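Long-range contacts in WA352 (Oryza sativa subsp. indica, PDB 5ZT3), which is a mitochondrial rice protein linked to cytoplasmic male sterility, represented by its C-terminal DUF8018 part, whose molecular mechanism is not established: residues 56-61 against 93-98; 67-72 against 106-111; 76-81 against 123-128. All coordinates share one frame; numbering follows the deposited sequence.

Interaction 1 (56-61 against 93-98); sequences EDLFEL and TGEEDL
Leu-98 and Leu-61 meet methyl to methyl, CD1 of Leu-98 lying 3.6 Å from CD1 of Leu-61, with the two side chains crossing at about a right angle. The same Leu-98 CD1 also rests 3.9 Å from Leu-58 CD2, so one methyl is shared by two leucines a helical turn apart. Chi1 of Leu-98 (-173°) sets CG anti to the backbone N, and chi2 (69°) brings CD1 to the two leucines. Leu-58 spreads its fork further along 93-98: CD2 packs 3.6 Å from the carbonyl O of Glu-96, while CD1 comes to 4.0 Å from OE2 of Glu-95. No hydrogen bond joins the segments; the contact is apolar packing. The carboxylate of Glu-95 is buried, and its charge is probably balanced by salt bridges to Arg-35 through OE1 and to Lys-62 through OE2. Thr-93 OG1 accepts from Glu-95 N in an ST turn, and Glu-96 OE1 takes Asp-97 N at 2.9 Å through its anti lone pair and is also bonded by Asn-88 ND2. Asp-97 N-caps helix 98-111, accepting from Arg-100 N. Helix 45-72 also sends Leu-58 against Ile-32 of helix 29-37 and, on helix 98-111, against Leu-101, while Leu-61 touches His-102 and Leu-105.

Interaction 2 (67-72 against 106-111); sequences RKMAGL and DDLQSR
Chi1 of Lys-68 (180°) sets its CG anti to the backbone N and so beside CB of Leu-108, while Met-69, with CG beside its own backbone N, bends at chi2 (-61°), which brings SD against the same leucine. The lysine and Leu-108 slide past each other in opposite directions: CG of Lys-68 passes 4.1 Å from CB of Leu-108, and further out CE of Lys-68 lies 3.6 Å from the carbonyl O of Leu-108. Met-69 crosses Leu-108 at about a right angle, its SD set 3.8 Å from Leu-108 CD2 and close to CD1 as well. Leu-72, one turn beyond Lys-68, adds its CD1 at 4.2 Å from Leu-108 CD2. This is helix-on-helix packing within an all-helical fold: the C-terminal ends of helix 45-72 and helix 98-111 run in broadly the same direction, with local axes 11.0 Å apart at a crossing angle of 43°. Helix 116-124 packs against the same side chains: Phe-118 meets Met-69 and Leu-72, and Leu-121 touches Met-69. The ammonium of Lys-68 turns to the C-terminal end of helix 98-111. Its NZ bonds to OD1 of Asn-112, and it also donates a hydrogen bond to a water, which in turn donates to Gln-109 O, 2.7 Å away. Acceptors at this helix end would be expected to suit the positive charge. Further round, Arg-111 NH1 forms a salt bridge with Asp-107 OD1 at 2.9 Å.

Interaction 3 (76-81 against 123-128); sequences GDWMGW and ERVRLR
Gly-76 and Leu-127 come together as a single beta bridge, flanked by Asp-77 N donating to Arg-126 O at 2.9 Å and by a backbone bond between Arg-128 and Ser-75. Asp-77 then centres an inverse gamma turn and N-caps helix 78-81 through a weak bond from Gly-80 N to its OD1, whereas 123-128 leaves its helix at Val-125. A side chain at Gly-76 would collide with Trp-78 NE1 and crowd Val-125 CG1. Val-125 sits over a face of Trp-78, CG2 3.7 Å from the centroid of the six-membered ring in a CH-pi contact, while its CB comes 3.5 Å from Trp-78 CZ2. The indole NE1 donates to His-73 ND1, which fixes the turn of the ring. An alanine in place of Trp-78 would probably open a gap beneath Val-125 and leave His-73 ND1 without its indole partner. On the outer side, the guanidinium of Arg-126 lies flat on Trp-81, planes 17° apart, with CZ 4.0 Å from the centroid of the five-membered ring in a cation-pi stack. CD lies over the same ring, and the bend at chi3 (68°) then turns NE so that the guanidinium can continue over the indole, where NH1 approaches Trp-81 CZ2 at 3.4 Å. Waters tie the borders: one joins Trp-81 O to Arg-126 N, another Asp-77 OD2 to Leu-127 O. Arg-128 NE bonds to Pro-74 O. The arrangement is an isolated beta bridge in a fold that has helices and loops but no sheet, joining the segment after helix 116-124 to the turn that leads into helix 78-81.

From the N terminus, helix 45-72 supplies the first segments of interactions 1 and 2, and 76-81 that of interaction 3; their partners follow in the same order, 93-98, 106-111 and 123-128. All three contacts therefore cross, none nesting inside another, and close loops of 31, 33 and 41 intervening residues. Interaction 1 joins the middle of helix 45-72 to the loop that leads into helix 98-111 and its first residue; interaction 2, its centre about 17 Å from that of interaction 1, joins the ends of the same two helices. Interaction 3 brings in the tail after helix 116-124. Interactions 2 and 3 touch directly where Met-69 CB packs 3.5 Å from Trp-78 CD2.

Interaction 1 (56-61 against 93-98)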
loop_
_atom_site.group_PDB
_atom_site.type_symbol
_atom_site.label_atom_id
_atom_site.label_comp_id
_atom_site.label_asym_id
_atom_site.label_seq_id
_atom_site.Cartn_x
_atom_site.Cartn_y
_atom_site.Cartn_z
ATOM N N GLU A 56 -0.969 2.936 -9.971
ATOM C CA GLU A 56 -2.141 3.724 -9.615
ATOM C C GLU A 56 -3.166 2.856 -8.901
ATOM O O GLU A 56 -3.766 3.280 -7.902
ATOM C CB GLU A 56 -2.750 4.337 -10.877
ATOM C CG GLU A 56 -1.986 5.523 -11.441
ATOM C CD GLU A 56 -2.569 6.008 -12.752
ATOM O OE1 GLU A 56 -3.493 5.344 -13.266
ATOM O OE2 GLU A 56 -2.105 7.046 -13.272
ATOM N N ASP A 57 -3.368 1.627 -9.384
ATOM C CA ASP A 57 -4.359 0.753 -8.763
ATOM C C ASP A 57 -3.925 0.344 -7.364
ATOM O O ASP A 57 -4.737 0.341 -6.426
ATOM C CB ASP A 57 -4.578 -0.495 -9.621
ATOM C CG ASP A 57 -5.376 -0.219 -10.886
ATOM O OD1 ASP A 57 -5.897 0.905 -11.045
ATOM O OD2 ASP A 57 -5.491 -1.145 -11.721
ATOM N N LEU A 58 -2.647 0.005 -7.202
ATOM C CA LEU A 58 -2.144 -0.376 -5.888
ATOM C C LEU A 58 -2.247 0.791 -4.914
ATOM O O LEU A 58 -2.692 0.626 -3.772
ATOM C CB LEU A 58 -0.699 -0.865 -5.991
ATOM C CG LEU A 58 -0.458 -2.220 -6.650
ATOM C CD1 LEU A 58 1.037 -2.398 -6.879
ATOM C CD2 LEU A 58 -1.022 -3.358 -5.815
ATOM N N PHE A 59 -1.846 1.987 -5.355
ATOM C CA PHE A 59 -1.802 3.129 -4.445
ATOM C C PHE A 59 -3.190 3.477 -3.931
ATOM O O PHE A 59 -3.380 3.718 -2.734
ATOM C CB PHE A 59 -1.186 4.337 -5.140
ATOM C CG PHE A 59 -0.980 5.525 -4.232
ATOM C CD1 PHE A 59 -0.072 5.465 -3.192
ATOM C CD2 PHE A 59 -1.675 6.701 -4.437
ATOM C CE1 PHE A 59 0.125 6.558 -2.349
ATOM C CE2 PHE A 59 -1.478 7.799 -3.605
ATOM C CZ PHE A 59 -0.568 7.724 -2.575
ATOM N N GLU A 60 -4.182 3.508 -4.825
ATOM C CA GLU A 60 -5.531 3.862 -4.401
ATOM C C GLU A 60 -6.033 2.898 -3.334
ATOM O O GLU A 60 -6.650 3.317 -2.345
ATOM C CB GLU A 60 -6.470 3.877 -5.608
ATOM C CG GLU A 60 -7.915 4.196 -5.249
ATOM C CD GLU A 60 -8.689 4.779 -6.414
ATOM O OE1 GLU A 60 -8.365 4.438 -7.572
ATOM O OE2 GLU A 60 -9.622 5.578 -6.171
ATOM N N LEU A 61 -5.764 1.604 -3.503
ATOM C CA LEU A 61 -6.186 0.623 -2.507
ATOM C C LEU A 61 -5.404 0.769 -1.208
ATOM O O LEU A 61 -5.977 0.689 -0.111
ATOM C CB LEU A 61 -6.006 -0.789 -3.059
ATOM C CG LEU A 61 -7.246 -1.485 -3.601
ATOM C CD1 LEU A 61 -6.860 -2.843 -4.065
ATOM C CD2 LEU A 61 -8.309 -1.581 -2.541
ATOM N N THR A 93 8.602 -7.969 -6.287
ATOM C CA THR A 93 8.827 -6.539 -6.113
ATOM C C THR A 93 8.746 -6.091 -4.661
ATOM O O THR A 93 9.187 -4.977 -4.346
ATOM C CB THR A 93 7.767 -5.748 -6.884
ATOM O OG1 THR A 93 6.476 -6.040 -6.336
ATOM C CG2 THR A 93 7.799 -6.106 -8.373
ATOM N N GLY A 94 8.188 -6.917 -3.778
ATOM C CA GLY A 94 7.864 -6.492 -2.432
ATOM C C GLY A 94 6.499 -5.848 -2.292
ATOM O O GLY A 94 6.054 -5.609 -1.160
ATOM N N GLU A 95 5.823 -5.557 -3.400
ATOM C CA GLU A 95 4.458 -5.071 -3.345
ATOM C C GLU A 95 3.499 -6.230 -3.111
ATOM O O GLU A 95 3.728 -7.359 -3.551
ATOM C CB GLU A 95 4.087 -4.375 -4.654
ATOM C CG GLU A 95 4.769 -3.035 -4.880
ATOM C CD GLU A 95 4.321 -1.972 -3.886
ATOM O OE1 GLU A 95 5.167 -1.155 -3.455
ATOM O OE2 GLU A 95 3.128 -1.954 -3.531
ATOM N N GLU A 96 2.411 -5.938 -2.411
ATOM C CA GLU A 96 1.370 -6.927 -2.200
ATOM C C GLU A 96 0.575 -7.136 -3.484
ATOM O O GLU A 96 0.478 -6.250 -4.338
ATOM C CB GLU A 96 0.450 -6.471 -1.066
ATOM C CG GLU A 96 -0.571 -7.495 -0.597
ATOM C CD GLU A 96 0.062 -8.810 -0.178
ATOM O OE1 GLU A 96 0.325 -9.651 -1.066
ATOM O OE2 GLU A 96 0.283 -9.013 1.040
ATOM N N ASP A 97 0.026 -8.338 -3.625
ATOM C CA ASP A 97 -0.851 -8.662 -4.742
ATOM C C ASP A 97 -2.146 -7.853 -4.654
ATOM O O ASP A 97 -2.703 -7.658 -3.573
ATOM C CB ASP A 97 -1.145 -10.162 -4.691
ATOM C CG ASP A 97 -2.270 -10.578 -5.607
ATOM O OD1 ASP A 97 -3.399 -10.780 -5.101
ATOM O OD2 ASP A 97 -2.021 -10.726 -6.825
ATOM N N LEU A 98 -2.630 -7.382 -5.809
ATOM C CA LEU A 98 -3.801 -6.507 -5.828
ATOM C C LEU A 98 -5.016 -7.180 -5.193
ATOM O O LEU A 98 -5.716 -6.578 -4.369
ATOM C CB LEU A 98 -4.102 -6.077 -7.262
ATOM C CG LEU A 98 -5.204 -5.034 -7.447
ATOM C CD1 LEU A 98 -4.793 -3.669 -6.922
ATOM C CD2 LEU A 98 -5.611 -4.961 -8.914
#

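Interaction 2 (67-72 against 106-111)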
loop_
_atom_site.group_PDB
_atom_site.type_symbol
_atom_site.label_atom_id
_atom_site.label_comp_id
_atom_site.label_asym_id
_atom_site.label_seq_id
_atom_site.Cartn_x
_atom_site.Cartn_y
_atom_site.Cartn_z
ATOM N N ARG A 67 -5.994 4.728 5.506
ATOM C CA ARG A 67 -6.919 5.642 6.162
ATOM C C ARG A 67 -7.825 4.894 7.128
ATOM O O ARG A 67 -8.129 5.393 8.218
ATOM C CB ARG A 67 -7.709 6.432 5.120
ATOM C CG ARG A 67 -6.879 7.562 4.508
ATOM C CD ARG A 67 -7.648 8.380 3.474
ATOM N NE ARG A 67 -8.535 9.374 4.073
ATOM C CZ ARG A 67 -8.142 10.400 4.831
ATOM N NH1 ARG A 67 -9.044 11.237 5.332
ATOM N NH2 ARG A 67 -6.856 10.608 5.091
ATOM N N LYS A 68 -8.276 3.697 6.754
ATOM C CA LYS A 68 -9.080 2.888 7.670
ATOM C C LYS A 68 -8.290 2.540 8.927
ATOM O O LYS A 68 -8.777 2.704 10.056
ATOM C CB LYS A 68 -9.528 1.617 6.950
ATOM C CG LYS A 68 -10.374 0.673 7.780
ATOM C CD LYS A 68 -11.746 1.266 8.048
ATOM C CE LYS A 68 -12.746 0.185 8.416
ATOM N NZ LYS A 68 -14.116 0.733 8.639
ATOM N N MET A 69 -7.059 2.052 8.752
ATOM C CA MET A 69 -6.250 1.662 9.902
ATOM C C MET A 69 -5.868 2.856 10.765
ATOM O O MET A 69 -5.686 2.699 11.980
ATOM C CB MET A 69 -4.975 0.948 9.442
ATOM C CG MET A 69 -5.198 -0.472 8.919
ATOM S SD MET A 69 -5.909 -1.580 10.157
ATOM C CE MET A 69 -4.669 -1.512 11.457
ATOM N N ALA A 70 -5.710 4.038 10.162
ATOM C CA ALA A 70 -5.301 5.202 10.936
ATOM C C ALA A 70 -6.298 5.478 12.050
ATOM O O ALA A 70 -5.904 5.808 13.176
ATOM C CB ALA A 70 -5.175 6.420 10.027
ATOM N N GLY A 71 -7.591 5.312 11.761
ATOM C CA GLY A 71 -8.633 5.482 12.755
ATOM C C GLY A 71 -8.801 4.289 13.674
ATOM O O GLY A 71 -9.037 4.467 14.871
ATOM N N LEU A 72 -8.702 3.068 13.139
ATOM C CA LEU A 72 -8.826 1.886 13.990
ATOM C C LEU A 72 -7.639 1.732 14.935
ATOM O O LEU A 72 -7.780 1.139 16.013
ATOM C CB LEU A 72 -8.934 0.625 13.134
ATOM C CG LEU A 72 -10.155 0.508 12.227
ATOM C CD1 LEU A 72 -10.061 -0.752 11.371
ATOM C CD2 LEU A 72 -11.446 0.515 13.045
ATOM N N ASP A 106 -11.601 -5.634 2.441
ATOM C CA ASP A 106 -12.913 -6.206 2.740
ATOM C C ASP A 106 -12.987 -6.688 4.184
ATOM O O ASP A 106 -14.013 -6.511 4.857
ATOM C CB ASP A 106 -13.230 -7.357 1.783
ATOM C CG ASP A 106 -14.431 -8.175 2.232
ATOM O OD1 ASP A 106 -15.571 -7.728 1.998
ATOM O OD2 ASP A 106 -14.237 -9.264 2.818
ATOM N N ASP A 107 -11.914 -7.314 4.670
ATOM C CA ASP A 107 -11.874 -7.811 6.044
ATOM C C ASP A 107 -12.024 -6.663 7.038
ATOM O O ASP A 107 -12.800 -6.754 7.999
ATOM C CB ASP A 107 -10.543 -8.553 6.249
ATOM C CG ASP A 107 -10.527 -9.456 7.478
ATOM O OD1 ASP A 107 -11.595 -9.931 7.911
ATOM O OD2 ASP A 107 -9.421 -9.722 8.007
ATOM N N LEU A 108 -11.285 -5.572 6.819
ATOM C CA LEU A 108 -11.391 -4.398 7.681
ATOM C C LEU A 108 -12.769 -3.759 7.588
ATOM O O LEU A 108 -13.337 -3.350 8.605
ATOM C CB LEU A 108 -10.329 -3.372 7.296
ATOM C CG LEU A 108 -8.883 -3.784 7.512
ATOM C CD1 LEU A 108 -7.973 -2.728 6.916
ATOM C CD2 LEU A 108 -8.597 -3.954 8.996
ATOM N N GLN A 109 -13.317 -3.644 6.381
ATOM C CA GLN A 109 -14.626 -3.014 6.240
ATOM C C GLN A 109 -15.717 -3.859 6.885
ATOM O O GLN A 109 -16.677 -3.319 7.445
ATOM C CB GLN A 109 -14.925 -2.761 4.768
ATOM C CG GLN A 109 -14.171 -1.578 4.204
ATOM C CD GLN A 109 -14.302 -1.459 2.700
ATOM O OE1 GLN A 109 -14.704 -2.407 2.019
ATOM N NE2 GLN A 109 -13.966 -0.291 2.171
ATOM N N SER A 110 -15.571 -5.184 6.838
ATOM C CA SER A 110 -16.609 -6.069 7.348
ATOM C C SER A 110 -16.517 -6.232 8.859
ATOM O O SER A 110 -17.548 -6.287 9.542
ATOM C CB SER A 110 -16.509 -7.436 6.667
ATOM O OG SER A 110 -16.657 -7.319 5.260
ATOM N N ARG A 111 -15.301 -6.301 9.405
ATOM C CA ARG A 111 -15.107 -6.686 10.796
ATOM C C ARG A 111 -14.313 -5.689 11.633
ATOM O O ARG A 111 -14.212 -5.877 12.850
ATOM C CB ARG A 111 -14.454 -8.074 10.887
ATOM C CG ARG A 111 -15.366 -9.201 10.412
ATOM C CD ARG A 111 -14.584 -10.468 10.136
ATOM N NE ARG A 111 -15.360 -11.427 9.354
ATOM C CZ ARG A 111 -15.150 -11.673 8.064
ATOM N NH1 ARG A 111 -14.190 -11.028 7.412
ATOM N NH2 ARG A 111 -15.901 -12.559 7.425
HETATM O O HOH W 1 -16.802 -0.666 8.158
#

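Interaction 3 (76-81 against 123-128)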
loop_
_atom_site.group_PDB
_atom_site.type_symbol
_atom_site.label_atom_id
_atom_site.label_comp_id
_atom_site.label_asym_id
_atom_site.label_seq_id
_atom_site.Cartn_x
_atom_site.Cartn_y
_atom_site.Cartn_z
ATOM N N GLY A 76 -0.714 3.642 15.866
ATOM C CA GLY A 76 0.159 3.369 14.751
ATOM C C GLY A 76 0.346 4.596 13.878
ATOM O O GLY A 76 -0.569 5.399 13.685
ATOM N N ASP A 77 1.557 4.748 13.344
ATOM C CA ASP A 77 1.836 5.869 12.445
ATOM C C ASP A 77 1.451 5.471 11.017
ATOM O O ASP A 77 2.286 5.261 10.137
ATOM C CB ASP A 77 3.282 6.322 12.559
ATOM C CG ASP A 77 3.521 7.667 11.892
ATOM O OD1 ASP A 77 2.594 8.180 11.216
ATOM O OD2 ASP A 77 4.637 8.207 12.028
ATOM N N TRP A 78 0.137 5.386 10.812
ATOM C CA TRP A 78 -0.418 4.931 9.542
ATOM C C TRP A 78 -0.214 5.962 8.434
ATOM O O TRP A 78 0.258 5.627 7.335
ATOM C CB TRP A 78 -1.885 4.523 9.742
ATOM C CG TRP A 78 -1.903 3.178 10.359
ATOM C CD1 TRP A 78 -2.091 2.857 11.678
ATOM C CD2 TRP A 78 -1.609 1.965 9.683
ATOM N NE1 TRP A 78 -1.946 1.498 11.848
ATOM C CE2 TRP A 78 -1.652 0.930 10.637
ATOM C CE3 TRP A 78 -1.338 1.646 8.349
ATOM C CZ2 TRP A 78 -1.409 -0.398 10.296
ATOM C CZ3 TRP A 78 -1.092 0.332 8.015
ATOM C CH2 TRP A 78 -1.129 -0.676 8.981
ATOM N N MET A 79 -0.513 7.234 8.707
ATOM C CA MET A 79 -0.339 8.247 7.672
ATOM C C MET A 79 1.128 8.494 7.338
ATOM O O MET A 79 1.424 8.950 6.229
ATOM C CB MET A 79 -1.050 9.548 8.054
ATOM C CG MET A 79 -2.566 9.407 8.153
ATOM S SD MET A 79 -3.316 8.726 6.651
ATOM C CE MET A 79 -3.066 10.054 5.492
ATOM N N GLY A 80 2.051 8.195 8.247
ATOM C CA GLY A 80 3.455 8.401 7.954
ATOM C C GLY A 80 4.159 7.190 7.371
ATOM O O GLY A 80 4.993 7.334 6.472
ATOM N N TRP A 81 3.820 5.994 7.854
ATOM C CA TRP A 81 4.576 4.789 7.534
ATOM C C TRP A 81 3.691 3.606 7.163
ATOM O O TRP A 81 4.212 2.490 7.000
ATOM C CB TRP A 81 5.474 4.412 8.723
ATOM C CG TRP A 81 6.534 5.417 9.023
ATOM C CD1 TRP A 81 6.517 6.360 10.006
ATOM C CD2 TRP A 81 7.773 5.577 8.331
ATOM N NE1 TRP A 81 7.676 7.100 9.969
ATOM C CE2 TRP A 81 8.462 6.636 8.948
ATOM C CE3 TRP A 81 8.369 4.921 7.251
ATOM C CZ2 TRP A 81 9.721 7.059 8.521
ATOM C CZ3 TRP A 81 9.619 5.344 6.825
ATOM C CH2 TRP A 81 10.278 6.402 7.461
ATOM N N GLU A 123 0.455 -5.289 14.214
ATOM C CA GLU A 123 1.755 -5.837 14.586
ATOM C C GLU A 123 2.863 -5.359 13.657
ATOM O O GLU A 123 3.990 -5.139 14.112
ATOM C CB GLU A 123 1.670 -7.365 14.640
ATOM C CG GLU A 123 2.984 -8.070 14.993
ATOM C CD GLU A 123 3.558 -7.612 16.324
ATOM O OE1 GLU A 123 2.766 -7.245 17.223
ATOM O OE2 GLU A 123 4.801 -7.621 16.477
ATOM N N ARG A 124 2.560 -5.154 12.377
ATOM C CA ARG A 124 3.576 -4.784 11.395
ATOM C C ARG A 124 4.011 -3.327 11.508
ATOM O O ARG A 124 5.189 -3.016 11.282
ATOM C CB ARG A 124 3.027 -4.986 9.985
ATOM C CG ARG A 124 2.877 -6.409 9.539
ATOM C CD ARG A 124 2.378 -6.430 8.121
ATOM N NE ARG A 124 2.123 -7.774 7.622
ATOM C CZ ARG A 124 1.567 -8.025 6.442
ATOM N NH1 ARG A 124 1.214 -7.020 5.647
ATOM N NH2 ARG A 124 1.367 -9.278 6.058
ATOM N N VAL A 125 3.083 -2.415 11.780
ATOM C CA VAL A 125 3.277 -0.992 11.522
ATOM C C VAL A 125 4.190 -0.348 12.562
ATOM O O VAL A 125 4.211 -0.729 13.738
ATOM C CB VAL A 125 1.911 -0.275 11.444
ATOM C CG1 VAL A 125 1.264 -0.119 12.826
ATOM C CG2 VAL A 125 2.050 1.079 10.774
ATOM N N ARG A 126 4.944 0.662 12.124
ATOM C CA ARG A 126 5.665 1.515 13.058
ATOM C C ARG A 126 4.690 2.311 13.917
ATOM O O ARG A 126 3.665 2.802 13.435
ATOM C CB ARG A 126 6.537 2.498 12.282
ATOM C CG ARG A 126 7.840 1.921 11.826
ATOM C CD ARG A 126 8.688 2.982 11.159
ATOM N NE ARG A 126 9.153 4.006 12.088
ATOM C CZ ARG A 126 10.176 4.815 11.822
ATOM N NH1 ARG A 126 10.809 4.706 10.667
ATOM N NH2 ARG A 126 10.566 5.726 12.703
ATOM N N LEU A 127 5.021 2.452 15.192
ATOM C CA LEU A 127 4.188 3.218 16.105
ATOM C C LEU A 127 4.646 4.671 16.136
ATOM O O LEU A 127 5.782 4.995 15.790
ATOM C CB LEU A 127 4.264 2.624 17.511
ATOM C CG LEU A 127 3.834 1.161 17.585
ATOM C CD1 LEU A 127 3.967 0.644 19.001
ATOM C CD2 LEU A 127 2.403 1.001 17.085
ATOM N N ARG A 128 3.730 5.556 16.536
ATOM C CA ARG A 128 4.134 6.925 16.840
ATOM C C ARG A 128 5.079 6.957 18.033
ATOM O O ARG A 128 6.028 7.750 18.065
ATOM C CB ARG A 128 2.916 7.776 17.181
ATOM C CG ARG A 128 1.798 7.749 16.198
ATOM C CD ARG A 128 0.601 8.473 16.804
ATOM N NE ARG A 128 -0.523 8.422 15.892
ATOM C CZ ARG A 128 -0.770 9.321 14.952
ATOM N NH1 ARG A 128 0.019 10.377 14.799
ATOM N NH2 ARG A 128 -1.818 9.160 14.159
HETATM O O HOH W 2 -3.128 6.556 13.235
HETATM O O HOH W 3 6.726 7.108 13.583
HETATM O O HOH W 4 5.289 0.887 9.129
#